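Local coordinates for SSO1986 (Sulfolobus solfataricus, PDB 2X5Q), which serves as a subunit of the CMR ribonucleoprotein complex of CRISPR antiviral defence, in which it takes part possibly as a homodimer, at residues L14-S19 and K82-S87; Y62-S67 and F186-I191; G69-T74 and F120-K125. All coordinates share one frame; numbering follows the deposited sequence.

Contact 1. Residues L14-S19 and K82-S87; sequences LPITNS and KGILIS
Leu14 and Ile84 form a hydrogen-bonded antiparallel pair where the end of strand 11-15 runs beside strand 80-86 in the large mixed beta-sheet of the chain. Leu14 N donates to Ile84 O at 2.8 Å in an almost straight bond, whereas the return bond from Ile84 N to Leu14 O is longer, 3.1 Å, and bent to 147° at the hydrogen. Both side chains leave the same face of the sheet and lie side by side. The Leu14 CB rests against Ile84 CG1 at 3.9 Å. Its CG stands anti to the backbone N (chi1 -175°), and from there the CD1 methyl passes Ile84 CD1 at 4.2 Å and meets Ile86 CD1 at 3.7 Å. Helix 148-162 packs on this face, with Ile162 against Leu14 and Leu159 against Ile84. The next pair, Pro15 with Gly83, is non-hydrogen-bonded, and Gly83 CA lies close to Leu14 O. One further backbone bond, Ile16 N to Lys82 O (3.2 Å), carries the pairing past the end of strand 11-15. Just beyond it a water lies 2.8 Å from Ile16 O and 2.9 Å from Lys82 O.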
# COMPACT_ATOMS: atom_id res chain seq x y z
N LEU A 14 3.12 -12.71 9.98
CA LEU A 14 4.32 -13.50 9.83
C LEU A 14 4.50 -13.74 8.34
O LEU A 14 3.76 -14.54 7.76
CB LEU A 14 4.17 -14.81 10.62
CG LEU A 14 5.30 -15.83 10.77
CD1 LEU A 14 4.92 -16.86 11.83
CD2 LEU A 14 5.64 -16.53 9.49
N PRO A 15 5.45 -13.02 7.70
CA PRO A 15 5.76 -13.33 6.31
C PRO A 15 6.30 -14.74 6.14
O PRO A 15 7.19 -15.15 6.91
CB PRO A 15 6.86 -12.31 5.93
CG PRO A 15 6.82 -11.27 6.98
CD PRO A 15 6.28 -11.93 8.22
N ILE A 16 5.79 -15.47 5.16
CA ILE A 16 6.32 -16.80 4.86
C ILE A 16 7.27 -16.69 3.66
O ILE A 16 6.82 -16.53 2.51
CB ILE A 16 5.18 -17.79 4.59
CG1 ILE A 16 4.21 -17.83 5.78
CG2 ILE A 16 5.71 -19.21 4.29
CD1 ILE A 16 4.81 -18.34 7.06
N THR A 17 8.58 -16.74 3.94
CA THR A 17 9.61 -16.67 2.90
C THR A 17 10.54 -17.86 3.02
O THR A 17 10.46 -18.60 3.98
CB THR A 17 10.50 -15.43 3.05
OG1 THR A 17 11.37 -15.61 4.16
CG2 THR A 17 9.68 -14.16 3.25
N ASN A 18 11.48 -17.98 2.07
CA ASN A 18 12.54 -19.00 2.14
C ASN A 18 13.55 -18.82 3.27
O ASN A 18 14.37 -19.72 3.48
CB ASN A 18 13.33 -19.07 0.82
CG ASN A 18 12.56 -19.73 -0.30
OD1 ASN A 18 12.11 -20.87 -0.16
ND2 ASN A 18 12.43 -19.03 -1.42
N SER A 19 13.52 -17.69 3.98
CA SER A 19 14.55 -17.40 4.99
C SER A 19 14.11 -17.44 6.45
O SER A 19 14.94 -17.25 7.36
CB SER A 19 15.20 -16.06 4.69
OG SER A 19 15.85 -16.11 3.43
N LYS A 82 2.82 -12.64 1.07
CA LYS A 82 1.78 -13.34 1.83
C LYS A 82 2.33 -13.82 3.17
O LYS A 82 3.54 -14.00 3.34
CB LYS A 82 1.25 -14.52 1.03
CG LYS A 82 0.69 -14.13 -0.36
CD LYS A 82 0.14 -15.32 -1.10
CE LYS A 82 0.42 -15.24 -2.59
NZ LYS A 82 -0.18 -16.41 -3.30
N GLY A 83 1.43 -13.97 4.13
CA GLY A 83 1.79 -14.46 5.44
C GLY A 83 0.57 -14.89 6.24
O GLY A 83 -0.59 -14.84 5.75
N ILE A 84 0.83 -15.34 7.45
CA ILE A 84 -0.26 -15.75 8.32
C ILE A 84 -0.37 -14.70 9.40
O ILE A 84 0.59 -13.94 9.65
CB ILE A 84 -0.06 -17.16 8.91
CG1 ILE A 84 1.29 -17.29 9.64
CG2 ILE A 84 -0.20 -18.22 7.80
CD1 ILE A 84 1.42 -18.59 10.39
N LEU A 85 -1.55 -14.65 10.01
CA LEU A 85 -1.79 -13.78 11.12
C LEU A 85 -1.97 -14.66 12.34
O LEU A 85 -2.83 -15.56 12.36
CB LEU A 85 -3.04 -12.94 10.89
CG LEU A 85 -2.93 -11.82 9.86
CD1 LEU A 85 -4.33 -11.33 9.49
CD2 LEU A 85 -2.05 -10.66 10.38
N ILE A 86 -1.15 -14.41 13.35
CA ILE A 86 -1.15 -15.21 14.56
C ILE A 86 -1.11 -14.29 15.77
O ILE A 86 -0.64 -13.17 15.66
CB ILE A 86 0.05 -16.17 14.60
CG1 ILE A 86 1.39 -15.41 14.60
CG2 ILE A 86 -0.03 -17.15 13.38
CD1 ILE A 86 2.61 -16.32 14.62
N SER A 87 -1.62 -14.77 16.90
CA SER A 87 -1.52 -14.02 18.15
C SER A 87 -0.07 -13.96 18.62
O SER A 87 0.58 -14.99 18.85
CB SER A 87 -2.40 -14.61 19.25
OG SER A 87 -2.10 -13.99 20.48
O HOH W 1 4.90 -15.15 1.04

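Contact 2. Residues Y62-S67 and F186-I191; sequences YAIDES and FNYYSI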
# COMPACT_ATOMS: atom_id res chain seq x y z
N TYR A 62 3.59 -4.27 -1.50
CA TYR A 62 4.73 -4.57 -0.62
C TYR A 62 5.62 -5.68 -1.18
O TYR A 62 5.14 -6.60 -1.84
CB TYR A 62 4.25 -5.00 0.77
CG TYR A 62 3.80 -3.85 1.61
CD1 TYR A 62 4.72 -3.15 2.40
CD2 TYR A 62 2.47 -3.41 1.59
CE1 TYR A 62 4.34 -2.07 3.15
CE2 TYR A 62 2.07 -2.32 2.35
CZ TYR A 62 3.01 -1.66 3.13
OH TYR A 62 2.63 -0.58 3.89
N ALA A 63 6.91 -5.55 -0.93
CA ALA A 63 7.88 -6.63 -1.14
C ALA A 63 8.67 -6.80 0.17
O ALA A 63 8.52 -5.98 1.09
CB ALA A 63 8.80 -6.30 -2.29
N ILE A 64 9.44 -7.86 0.28
CA ILE A 64 10.20 -8.13 1.50
C ILE A 64 11.69 -8.06 1.18
O ILE A 64 12.14 -8.49 0.12
CB ILE A 64 9.78 -9.47 2.18
CG1 ILE A 64 10.45 -9.63 3.56
CG2 ILE A 64 10.08 -10.67 1.31
CD1 ILE A 64 9.74 -10.69 4.46
N ASP A 65 12.44 -7.43 2.07
CA ASP A 65 13.90 -7.49 2.02
C ASP A 65 14.18 -8.81 2.71
O ASP A 65 14.16 -8.90 3.95
CB ASP A 65 14.52 -6.30 2.77
CG ASP A 65 16.03 -6.40 2.89
OD1 ASP A 65 16.58 -7.52 2.89
OD2 ASP A 65 16.67 -5.33 3.01
N GLU A 66 14.41 -9.85 1.92
CA GLU A 66 14.46 -11.19 2.48
C GLU A 66 15.52 -11.41 3.55
O GLU A 66 15.27 -12.12 4.51
CB GLU A 66 14.62 -12.27 1.40
CG GLU A 66 14.25 -13.64 1.99
CD GLU A 66 14.00 -14.71 0.96
OE1 GLU A 66 13.53 -14.38 -0.15
OE2 GLU A 66 14.26 -15.90 1.29
N SER A 67 16.68 -10.80 3.39
CA SER A 67 17.75 -10.96 4.36
C SER A 67 17.43 -10.31 5.71
O SER A 67 17.77 -10.88 6.74
CB SER A 67 19.05 -10.40 3.82
OG SER A 67 18.84 -9.08 3.37
N PHE A 186 2.52 -19.71 -0.98
CA PHE A 186 3.42 -18.67 -0.48
C PHE A 186 4.51 -18.25 -1.46
O PHE A 186 5.70 -18.30 -1.17
CB PHE A 186 3.99 -19.08 0.88
CG PHE A 186 2.96 -19.05 1.96
CD1 PHE A 186 2.45 -17.85 2.41
CD2 PHE A 186 2.45 -20.23 2.48
CE1 PHE A 186 1.48 -17.82 3.39
CE2 PHE A 186 1.49 -20.19 3.46
CZ PHE A 186 1.01 -19.00 3.92
N ASN A 187 4.06 -17.81 -2.63
CA ASN A 187 4.88 -17.02 -3.52
C ASN A 187 4.89 -15.58 -3.00
O ASN A 187 3.96 -15.15 -2.31
CB ASN A 187 4.32 -17.02 -4.93
CG ASN A 187 4.04 -18.40 -5.44
OD1 ASN A 187 4.82 -19.33 -5.21
ND2 ASN A 187 2.94 -18.56 -6.17
N TYR A 188 5.95 -14.85 -3.32
CA TYR A 188 6.13 -13.49 -2.83
C TYR A 188 7.13 -12.73 -3.70
O TYR A 188 7.81 -13.30 -4.56
CB TYR A 188 6.57 -13.48 -1.36
CG TYR A 188 7.90 -14.17 -1.09
CD1 TYR A 188 9.07 -13.44 -0.95
CD2 TYR A 188 7.99 -15.55 -0.96
CE1 TYR A 188 10.31 -14.06 -0.70
CE2 TYR A 188 9.21 -16.18 -0.71
CZ TYR A 188 10.36 -15.43 -0.58
OH TYR A 188 11.56 -16.05 -0.35
N TYR A 189 7.17 -11.42 -3.48
CA TYR A 189 8.10 -10.54 -4.18
C TYR A 189 9.15 -10.08 -3.18
O TYR A 189 8.81 -9.59 -2.10
CB TYR A 189 7.37 -9.36 -4.82
CG TYR A 189 6.65 -9.75 -6.08
CD1 TYR A 189 7.18 -9.45 -7.33
CD2 TYR A 189 5.43 -10.43 -6.03
CE1 TYR A 189 6.52 -9.83 -8.49
CE2 TYR A 189 4.77 -10.80 -7.19
CZ TYR A 189 5.32 -10.50 -8.41
OH TYR A 189 4.69 -10.87 -9.55
N SER A 190 10.41 -10.29 -3.51
CA SER A 190 11.50 -9.80 -2.66
C SER A 190 12.21 -8.69 -3.39
O SER A 190 12.29 -8.68 -4.62
CB SER A 190 12.47 -10.91 -2.27
OG SER A 190 13.35 -11.22 -3.31
N ILE A 191 12.70 -7.73 -2.62
CA ILE A 191 13.36 -6.56 -3.16
C ILE A 191 14.82 -6.59 -2.74
O ILE A 191 15.13 -6.96 -1.60
CB ILE A 191 12.64 -5.26 -2.73
CG1 ILE A 191 13.30 -4.03 -3.35
CG2 ILE A 191 12.55 -5.15 -1.21
CD1 ILE A 191 12.40 -2.80 -3.30
O HOH W 2 15.40 -9.44 -0.75
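Ile64 is gripped by the backbone of 188-191 on both sides of Ser190: its N donates to Tyr189 O at 3.0 Å, and its O accepts from Ile191 N at 2.9 Å. The second donor stands above the carbonyl plane, and Ser190 CA adds a CA-H...O contact to the same oxygen. Packing is close around this bridge. The Ala63 CB lies over the Tyr189 carbonyl, 3.3 Å from its O, and also touches Ile191 CB at 4.0 Å. The Ile64 CG2 meets Tyr188 CD1 at 3.7 Å, approaching the ring obliquely. The Tyr188 CG is folded between its own backbone N and carbonyl carbon (chi1 61°), and the ring carries its OH to Glu66, whose extended chain crosses the tyrosine at about a right angle. There the Tyr188 OH donates to Glu66 OE1 at 2.6 Å. The oxygen lies at the ring edge, while the hydroxyl approaches from well above the carboxylate plane; ring and carboxylate are turned 61° apart. Asn18 N donates to the same hydroxyl and Ser19 OG is hydrogen-bonded to Glu66 OE2, fixing both groups.

The other end of the contact is looser. CB of Asp65 points away from 188-191, and Asp65 OD1 accepts from Ser67 OG on its syn lone pair. A water links the backbones here, accepting from Glu66 N and donating to Ile191 O at 2.6 Å.

The strands diverge at 58°, which limits the pairing to a single beta bridge. Its bonding pattern, one residue straddling its partner, is that of parallel pairing, and it joins the beta-hairpin of 62-65 and 70-73 to the two-stranded sheet of 139-144 and 188-193.

Contact 3. Residues G69-T74 and F120-K125; sequences GELVPT and FSLPIK
Leu71 bridges the backbone around Ile124 through two hydrogen bonds of parallel type, tying strand 70-73 of the hairpin to the 117-123 region of the large mixed sheet: its N donates to Pro123 O at 2.8 Å, and its O accepts from Lys125 N at 3.1 Å. The Ile124 CA approaches that same Leu71 O in a CA-H...O contact of 3.4 Å. With the strands 89° apart, the pairing ends there.

Apolar contacts lie on the Pro123 side. The Leu71 CG is anti to the carbonyl carbon (chi1 -60°), and the CD1 beyond it fits against Pro123 CD at 3.8 Å and Leu122 CB at 4.0 Å.

Carboxylate-to-methylene contacts occupy the other end of the bridge. The extended chains of Glu70 and Lys125 lie side by side and point the same way, bringing Glu70 OE2 to 3.3 Å from Lys125 CD. The charged atoms are not in contact, Glu70 OE2 remaining 4.9 Å from Lys125 NZ; Glu70 OE1 is hydrogen-bonded to Thr68 OG1.

Phe75 of the second subunit packs on Leu122. Within the chain, Phe13 of strand 11-15 touches both Leu71 and Leu122, and Ile124 packs on Phe96 of strand 95-102.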
# COMPACT_ATOMS: atom_id res chain seq x y z
N GLY A 69 14.21 -9.27 6.74
CA GLY A 69 12.89 -9.71 7.17
C GLY A 69 11.86 -8.59 7.20
O GLY A 69 10.72 -8.79 7.61
N GLU A 70 12.27 -7.40 6.74
CA GLU A 70 11.44 -6.20 6.76
C GLU A 70 10.68 -6.06 5.46
O GLU A 70 11.25 -6.19 4.37
CB GLU A 70 12.32 -4.97 6.95
CG GLU A 70 13.08 -4.95 8.28
CD GLU A 70 14.28 -4.05 8.27
OE1 GLU A 70 14.95 -3.91 7.20
OE2 GLU A 70 14.58 -3.47 9.32
N LEU A 71 9.39 -5.78 5.58
CA LEU A 71 8.56 -5.44 4.43
C LEU A 71 8.84 -4.02 3.95
O LEU A 71 9.06 -3.10 4.76
CB LEU A 71 7.09 -5.55 4.80
CG LEU A 71 6.59 -6.92 5.28
CD1 LEU A 71 5.28 -6.76 6.07
CD2 LEU A 71 6.40 -7.83 4.10
N VAL A 72 8.78 -3.83 2.64
CA VAL A 72 9.05 -2.55 2.00
C VAL A 72 7.91 -2.15 1.08
O VAL A 72 7.56 -2.89 0.17
CB VAL A 72 10.35 -2.60 1.18
CG1 VAL A 72 10.58 -1.25 0.48
CG2 VAL A 72 11.54 -2.96 2.08
N PRO A 73 7.34 -0.95 1.30
CA PRO A 73 6.26 -0.52 0.41
C PRO A 73 6.86 -0.12 -0.93
O PRO A 73 7.76 0.71 -0.98
CB PRO A 73 5.64 0.67 1.15
CG PRO A 73 6.77 1.24 1.95
CD PRO A 73 7.62 0.05 2.35
N THR A 74 6.37 -0.73 -2.00
CA THR A 74 6.93 -0.54 -3.33
C THR A 74 6.05 0.31 -4.25
O THR A 74 6.50 0.76 -5.31
CB THR A 74 7.18 -1.89 -4.00
OG1 THR A 74 5.93 -2.52 -4.30
CG2 THR A 74 8.00 -2.78 -3.06
N PHE A 120 -3.62 -5.75 13.97
CA PHE A 120 -2.42 -6.51 13.63
C PHE A 120 -1.24 -5.61 13.31
O PHE A 120 -1.42 -4.46 12.89
CB PHE A 120 -2.68 -7.51 12.50
CG PHE A 120 -2.81 -6.89 11.13
CD1 PHE A 120 -1.79 -7.02 10.20
CD2 PHE A 120 -3.96 -6.23 10.76
CE1 PHE A 120 -1.92 -6.48 8.94
CE2 PHE A 120 -4.10 -5.69 9.52
CZ PHE A 120 -3.07 -5.80 8.60
N SER A 121 -0.04 -6.14 13.51
CA SER A 121 1.19 -5.40 13.22
C SER A 121 2.03 -6.08 12.12
O SER A 121 2.07 -7.30 12.04
CB SER A 121 2.02 -5.27 14.50
OG SER A 121 1.34 -4.46 15.45
N LEU A 122 2.70 -5.25 11.31
CA LEU A 122 3.57 -5.67 10.22
C LEU A 122 5.00 -5.25 10.53
O LEU A 122 5.19 -4.15 11.02
CB LEU A 122 3.19 -4.94 8.93
CG LEU A 122 1.72 -4.97 8.53
CD1 LEU A 122 1.46 -3.90 7.49
CD2 LEU A 122 1.34 -6.37 8.04
N PRO A 123 6.00 -6.09 10.21
CA PRO A 123 7.42 -5.70 10.29
C PRO A 123 7.88 -4.90 9.06
O PRO A 123 8.04 -5.48 7.98
CB PRO A 123 8.14 -7.05 10.35
CG PRO A 123 7.24 -8.00 9.62
CD PRO A 123 5.84 -7.48 9.73
N ILE A 124 8.12 -3.59 9.23
CA ILE A 124 8.48 -2.70 8.10
C ILE A 124 9.85 -2.02 8.22
O ILE A 124 10.40 -1.91 9.31
CB ILE A 124 7.45 -1.58 7.93
CG1 ILE A 124 7.32 -0.78 9.23
CG2 ILE A 124 6.12 -2.17 7.49
CD1 ILE A 124 6.89 0.68 9.03
N LYS A 125 10.38 -1.57 7.08
CA LYS A 125 11.56 -0.70 7.04
C LYS A 125 12.18 -0.75 5.65
O LYS A 125 11.48 -0.53 4.66
CB LYS A 125 12.61 -1.06 8.10
CG LYS A 125 13.94 -0.34 7.94
CD LYS A 125 14.66 -0.20 9.27
CE LYS A 125 16.09 0.30 9.10
NZ LYS A 125 16.58 0.92 10.36

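Contact 2 lies about 10 Å from contact 3 and contact 1 about 11 Å from each, measured between centres. Contact 1 belongs to the large sheet near the centre of the chain. It meets contact 2 through Asn18 N and Ser19 OG, which reach Tyr188 and Glu66, and through Ile16 CB against Phe186 CD1 (3.5 Å). Towards contact 3, Leu85 CD2 packs on Phe120 CD1 at 3.6 Å. Contacts 2 and 3 share one hairpin, whose strands are linked by the probable hydrogen bonds Ala63 O to Val72 N (2.7 Å) and Asp65 N to Glu70 O (2.9 Å): strand 62-65 bridges to the C-terminal strand and strand 70-73 to Ile124. The hairpin therefore connects two sheets.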